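Local coordinates for protein ORF10 (PDB 6RIW) that forms the ketosynthase-chain length factor didomain of a polyunsaturated fatty acid synthase and probably takes part in 3-oxoacyl-ACP synthesis, at residues A[570-582]-A[679-693]. Residues are numbered along the deposited sequence; the frame is centred on the assembly and turned at random.
Sequences LVEGRNVAVLVAM and LFQTSDVEAVIIAAV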
loop_
_atom_site.group_PDB
_atom_site.type_symbol
_atom_site.label_atom_id
_atom_site.label_comp_id
_atom_site.label_asym_id
_atom_site.label_seq_id
_atom_site.Cartn_x
_atom_site.Cartn_y
_atom_site.Cartn_z
ATOM N N LEU A 570 11.815 23.654 2.874
ATOM C CA LEU A 570 12.704 22.508 2.992
ATOM C C LEU A 570 13.943 22.683 2.107
ATOM O O LEU A 570 13.954 23.454 1.149
ATOM C CB LEU A 570 11.964 21.216 2.634
ATOM C CG LEU A 570 10.818 20.840 3.587
ATOM C CD1 LEU A 570 10.320 19.429 3.304
ATOM C CD2 LEU A 570 11.230 20.970 5.060
ATOM N N VAL A 571 14.983 21.920 2.439
ATOM C CA VAL A 571 16.301 21.990 1.806
ATOM C C VAL A 571 16.657 20.615 1.254
ATOM O O VAL A 571 16.524 19.608 1.960
ATOM C CB VAL A 571 17.375 22.446 2.816
ATOM C CG1 VAL A 571 18.765 22.433 2.170
ATOM C CG2 VAL A 571 17.031 23.834 3.368
ATOM N N GLU A 572 17.150 20.582 0.012
ATOM C CA GLU A 572 17.550 19.331 -0.620
ATOM C C GLU A 572 18.710 18.669 0.118
ATOM O O GLU A 572 19.533 19.329 0.765
ATOM C CB GLU A 572 17.937 19.579 -2.082
ATOM C CG GLU A 572 16.884 20.338 -2.870
ATOM C CD GLU A 572 17.185 20.442 -4.373
ATOM O OE1 GLU A 572 18.365 20.290 -4.787
ATOM O OE2 GLU A 572 16.224 20.691 -5.140
ATOM N N GLY A 573 18.759 17.339 0.028
ATOM C CA GLY A 573 19.863 16.572 0.566
ATOM C C GLY A 573 19.782 16.241 2.035
ATOM O O GLY A 573 20.788 15.831 2.618
ATOM N N ARG A 574 18.616 16.382 2.653
ATOM C CA ARG A 574 18.473 16.261 4.093
ATOM C C ARG A 574 17.728 14.982 4.460
ATOM O O ARG A 574 17.111 14.329 3.616
ATOM C CB ARG A 574 17.736 17.478 4.656
ATOM C CG ARG A 574 18.463 18.793 4.407
ATOM C CD ARG A 574 19.717 18.907 5.289
ATOM N NE ARG A 574 20.308 20.245 5.206
ATOM C CZ ARG A 574 19.825 21.319 5.825
ATOM N NH1 ARG A 574 18.741 21.224 6.580
ATOM N NH2 ARG A 574 20.432 22.495 5.696
ATOM N N ASN A 575 17.813 14.634 5.741
ATOM C CA ASN A 575 17.168 13.462 6.326
ATOM C C ASN A 575 15.712 13.851 6.553
ATOM O O ASN A 575 15.344 14.337 7.617
ATOM C CB ASN A 575 17.868 13.069 7.626
ATOM C CG ASN A 575 17.304 11.790 8.256
ATOM O OD1 ASN A 575 16.403 11.149 7.712
ATOM N ND2 ASN A 575 17.841 11.419 9.415
ATOM N N VAL A 576 14.898 13.704 5.512
ATOM C CA VAL A 576 13.476 14.045 5.544
ATOM C C VAL A 576 12.702 12.816 5.111
ATOM O O VAL A 576 13.089 12.145 4.142
ATOM C CB VAL A 576 13.155 15.241 4.625
ATOM C CG1 VAL A 576 11.622 15.421 4.389
ATOM C CG2 VAL A 576 13.729 16.513 5.215
ATOM N N ALA A 577 11.609 12.524 5.820
ATOM C CA ALA A 577 10.735 11.399 5.489
ATOM C C ALA A 577 9.539 11.846 4.645
ATOM O O ALA A 577 9.065 12.980 4.741
ATOM C CB ALA A 577 10.240 10.709 6.760
ATOM N N VAL A 578 9.054 10.936 3.801
ATOM C CA VAL A 578 7.892 11.192 2.952
ATOM C C VAL A 578 6.885 10.076 3.213
ATOM O O VAL A 578 7.190 8.899 2.974
ATOM C CB VAL A 578 8.265 11.250 1.461
ATOM C CG1 VAL A 578 7.040 11.568 0.603
ATOM C CG2 VAL A 578 9.354 12.324 1.189
ATOM N N LEU A 579 5.714 10.426 3.745
ATOM C CA LEU A 579 4.658 9.460 4.003
ATOM C C LEU A 579 3.498 9.787 3.081
ATOM O O LEU A 579 3.051 10.936 3.041
ATOM C CB LEU A 579 4.194 9.519 5.468
ATOM C CG LEU A 579 5.285 9.457 6.542
ATOM C CD1 LEU A 579 4.631 9.561 7.895
ATOM C CD2 LEU A 579 6.079 8.146 6.445
ATOM N N VAL A 580 3.022 8.805 2.318
ATOM C CA VAL A 580 1.908 9.061 1.406
ATOM C C VAL A 580 0.702 8.255 1.883
ATOM O O VAL A 580 0.701 7.022 1.814
ATOM C CB VAL A 580 2.267 8.716 -0.044
ATOM C CG1 VAL A 580 1.073 8.976 -0.964
ATOM C CG2 VAL A 580 3.490 9.539 -0.498
ATOM N N ALA A 581 -0.333 8.956 2.334
ATOM C CA ALA A 581 -1.607 8.337 2.670
ATOM C C ALA A 581 -2.377 8.032 1.394
ATOM O O ALA A 581 -2.606 8.923 0.573
ATOM C CB ALA A 581 -2.420 9.266 3.575
ATOM N N MET A 582 -2.754 6.772 1.204
ATOM C CA MET A 582 -3.406 6.404 -0.045
ATOM C C MET A 582 -4.045 5.040 0.142
ATOM O O MET A 582 -3.808 4.353 1.138
ATOM C CB MET A 582 -2.405 6.398 -1.210
ATOM C CG MET A 582 -1.145 5.539 -0.933
ATOM S SD MET A 582 -1.408 3.744 -1.160
ATOM C CE MET A 582 -1.196 3.625 -2.966
ATOM N N LEU A 679 8.155 9.179 14.450
ATOM C CA LEU A 679 9.449 9.290 13.778
ATOM C C LEU A 679 10.330 10.351 14.437
ATOM O O LEU A 679 11.549 10.175 14.568
ATOM C CB LEU A 679 9.246 9.598 12.291
ATOM C CG LEU A 679 8.747 8.426 11.425
ATOM C CD1 LEU A 679 8.546 8.892 9.984
ATOM C CD2 LEU A 679 9.705 7.233 11.449
ATOM N N PHE A 680 9.736 11.463 14.860
ATOM C CA PHE A 680 10.524 12.485 15.537
ATOM C C PHE A 680 10.991 12.005 16.906
ATOM O O PHE A 680 12.073 12.392 17.361
ATOM C CB PHE A 680 9.720 13.776 15.654
ATOM C CG PHE A 680 9.514 14.489 14.339
ATOM C CD1 PHE A 680 10.582 14.795 13.522
ATOM C CD2 PHE A 680 8.236 14.869 13.943
ATOM C CE1 PHE A 680 10.393 15.474 12.314
ATOM C CE2 PHE A 680 8.028 15.539 12.739
ATOM C CZ PHE A 680 9.111 15.843 11.921
ATOM N N GLN A 681 10.213 11.141 17.567
ATOM C CA GLN A 681 10.635 10.635 18.870
ATOM C C GLN A 681 11.786 9.643 18.767
ATOM O O GLN A 681 12.562 9.502 19.719
ATOM C CB GLN A 681 9.467 9.953 19.580
ATOM C CG GLN A 681 8.376 10.893 20.055
ATOM C CD GLN A 681 7.295 10.142 20.785
ATOM O OE1 GLN A 681 6.347 9.672 20.173
ATOM N NE2 GLN A 681 7.453 9.981 22.091
ATOM N N THR A 682 11.884 8.900 17.662
ATOM C CA THR A 682 12.769 7.742 17.619
ATOM C C THR A 682 13.921 7.881 16.636
ATOM O O THR A 682 14.741 6.960 16.543
ATOM C CB THR A 682 11.984 6.463 17.282
ATOM O OG1 THR A 682 11.380 6.586 15.986
ATOM C CG2 THR A 682 10.896 6.214 18.302
ATOM N N SER A 683 14.022 8.984 15.905
ATOM C CA SER A 683 15.053 9.104 14.884
ATOM C C SER A 683 15.483 10.557 14.822
ATOM O O SER A 683 14.972 11.403 15.565
ATOM C CB SER A 683 14.564 8.618 13.510
ATOM O OG SER A 683 13.690 9.563 12.919
ATOM N N ASP A 684 16.438 10.846 13.938
ATOM C CA ASP A 684 16.953 12.200 13.759
ATOM C C ASP A 684 16.355 12.903 12.548
ATOM O O ASP A 684 16.868 13.950 12.129
ATOM C CB ASP A 684 18.480 12.175 13.639
ATOM C CG ASP A 684 19.135 11.572 14.859
ATOM O OD1 ASP A 684 18.645 11.838 15.985
ATOM O OD2 ASP A 684 20.126 10.820 14.687
ATOM N N VAL A 685 15.278 12.355 11.981
ATOM C CA VAL A 685 14.638 12.985 10.841
ATOM C C VAL A 685 14.299 14.437 11.174
ATOM O O VAL A 685 13.861 14.757 12.287
ATOM C CB VAL A 685 13.399 12.159 10.444
ATOM C CG1 VAL A 685 12.316 12.226 11.536
ATOM C CG2 VAL A 685 12.875 12.595 9.107
ATOM N N GLU A 686 14.546 15.333 10.220
ATOM C CA GLU A 686 14.381 16.772 10.440
ATOM C C GLU A 686 12.978 17.278 10.119
ATOM O O GLU A 686 12.532 18.280 10.700
ATOM C CB GLU A 686 15.377 17.545 9.568
ATOM C CG GLU A 686 16.830 17.234 9.855
ATOM C CD GLU A 686 17.760 17.676 8.723
ATOM O OE1 GLU A 686 17.487 18.736 8.104
ATOM O OE2 GLU A 686 18.760 16.955 8.456
ATOM N N ALA A 687 12.296 16.649 9.166
ATOM C CA ALA A 687 10.938 17.049 8.792
ATOM C C ALA A 687 10.259 15.840 8.180
ATOM O O ALA A 687 10.923 14.881 7.772
ATOM C CB ALA A 687 10.906 18.212 7.792
ATOM N N VAL A 688 8.930 15.899 8.105
ATOM C CA VAL A 688 8.147 14.840 7.474
ATOM C C VAL A 688 7.151 15.487 6.528
ATOM O O VAL A 688 6.427 16.412 6.921
ATOM C CB VAL A 688 7.412 13.964 8.508
ATOM C CG1 VAL A 688 6.494 12.949 7.805
ATOM C CG2 VAL A 688 8.401 13.258 9.440
ATOM N N ILE A 689 7.165 15.052 5.273
ATOM C CA ILE A 689 6.132 15.432 4.317
ATOM C C ILE A 689 5.038 14.393 4.448
ATOM O O ILE A 689 5.309 13.192 4.325
ATOM C CB ILE A 689 6.677 15.456 2.881
ATOM C CG1 ILE A 689 7.832 16.448 2.757
ATOM C CG2 ILE A 689 5.561 15.781 1.906
ATOM C CD1 ILE A 689 8.373 16.584 1.343
ATOM N N ILE A 690 3.808 14.831 4.706
ATOM C CA ILE A 690 2.665 13.916 4.658
ATOM C C ILE A 690 1.830 14.313 3.453
ATOM O O ILE A 690 1.240 15.394 3.436
ATOM C CB ILE A 690 1.819 13.945 5.932
ATOM C CG1 ILE A 690 2.703 13.642 7.152
ATOM C CG2 ILE A 690 0.673 12.901 5.783
ATOM C CD1 ILE A 690 1.948 13.694 8.482
ATOM N N ALA A 691 1.805 13.463 2.434
ATOM C CA ALA A 691 0.987 13.720 1.258
ATOM C C ALA A 691 -0.163 12.725 1.235
ATOM O O ALA A 691 -0.147 11.682 1.908
ATOM C CB ALA A 691 1.816 13.632 -0.034
ATOM N N ALA A 692 -1.194 13.065 0.489
ATOM C CA ALA A 692 -2.360 12.197 0.446
ATOM C C ALA A 692 -2.960 12.323 -0.935
ATOM O O ALA A 692 -3.005 13.422 -1.479
ATOM C CB ALA A 692 -3.402 12.590 1.496
ATOM N N VAL A 693 -3.454 11.218 -1.487
ATOM C CA VAL A 693 -4.080 11.285 -2.803
ATOM C C VAL A 693 -5.145 10.205 -2.885
ATOM O O VAL A 693 -4.936 9.065 -2.450
ATOM C CB VAL A 693 -3.050 11.149 -3.944
ATOM C CG1 VAL A 693 -2.224 9.871 -3.806
ATOM C CG2 VAL A 693 -3.738 11.199 -5.311
HETATM O O HOH W 1 17.673 8.831 11.423
#
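With CG set beside the backbone N (chi1 -61°) and the chain bent at chi2, Arg574 folds against Glu686, whose own chain runs extended beyond CG and crosses it at about a right angle. NH1 of Arg574 then meets the syn side of Glu686 OE1 at 3.2 Å, a moderately bent salt bridge with the two planes 43° apart, while Val571 CG1 lies over one face of the guanidinium. Replacing Glu686 by an alanine is likely to leave the Arg574 guanidinium without its carboxylate mate and freer to turn. Glu686 N bonds to Asn575 O (2.9 Å). Beside that bond, Val685 CG2 presses on Asn575 O at 3.4 Å, and water 1 accepts from Asn575 ND2.

From here on, 576-581 and 687-693 run parallel, as neighbouring strands in the thiolase-like core of the second ketosynthase-family unit. Ala687 N is buried without a partner, Asn575 O being taken by Glu686 N, but from Ala577 on the ladder is regular: Leu579 N reaches Ile689 O at 2.9 Å, almost straight at 177°, and Leu579 O in turn receives Ala691 N. Strand 659-663 pairs along the other edge of 576-581.

On one face, Leu570 folds back over the sheet, putting CD1 on Ile689 CG1 and CD2 on Ala687 CB, both at 3.9 Å; helix 552-567 adds Ala565 there. On the opposite face, Leu579 CD1 lies against Val688 CG1 at 3.9 Å, and Ala577 CB touches both Val685 CG2 and Leu679 CD1, the latter from the last turn of helix 668-682. Farther along, the small Ala581 and Ala692 methyls meet at 4.0 Å against Val669 of that helix.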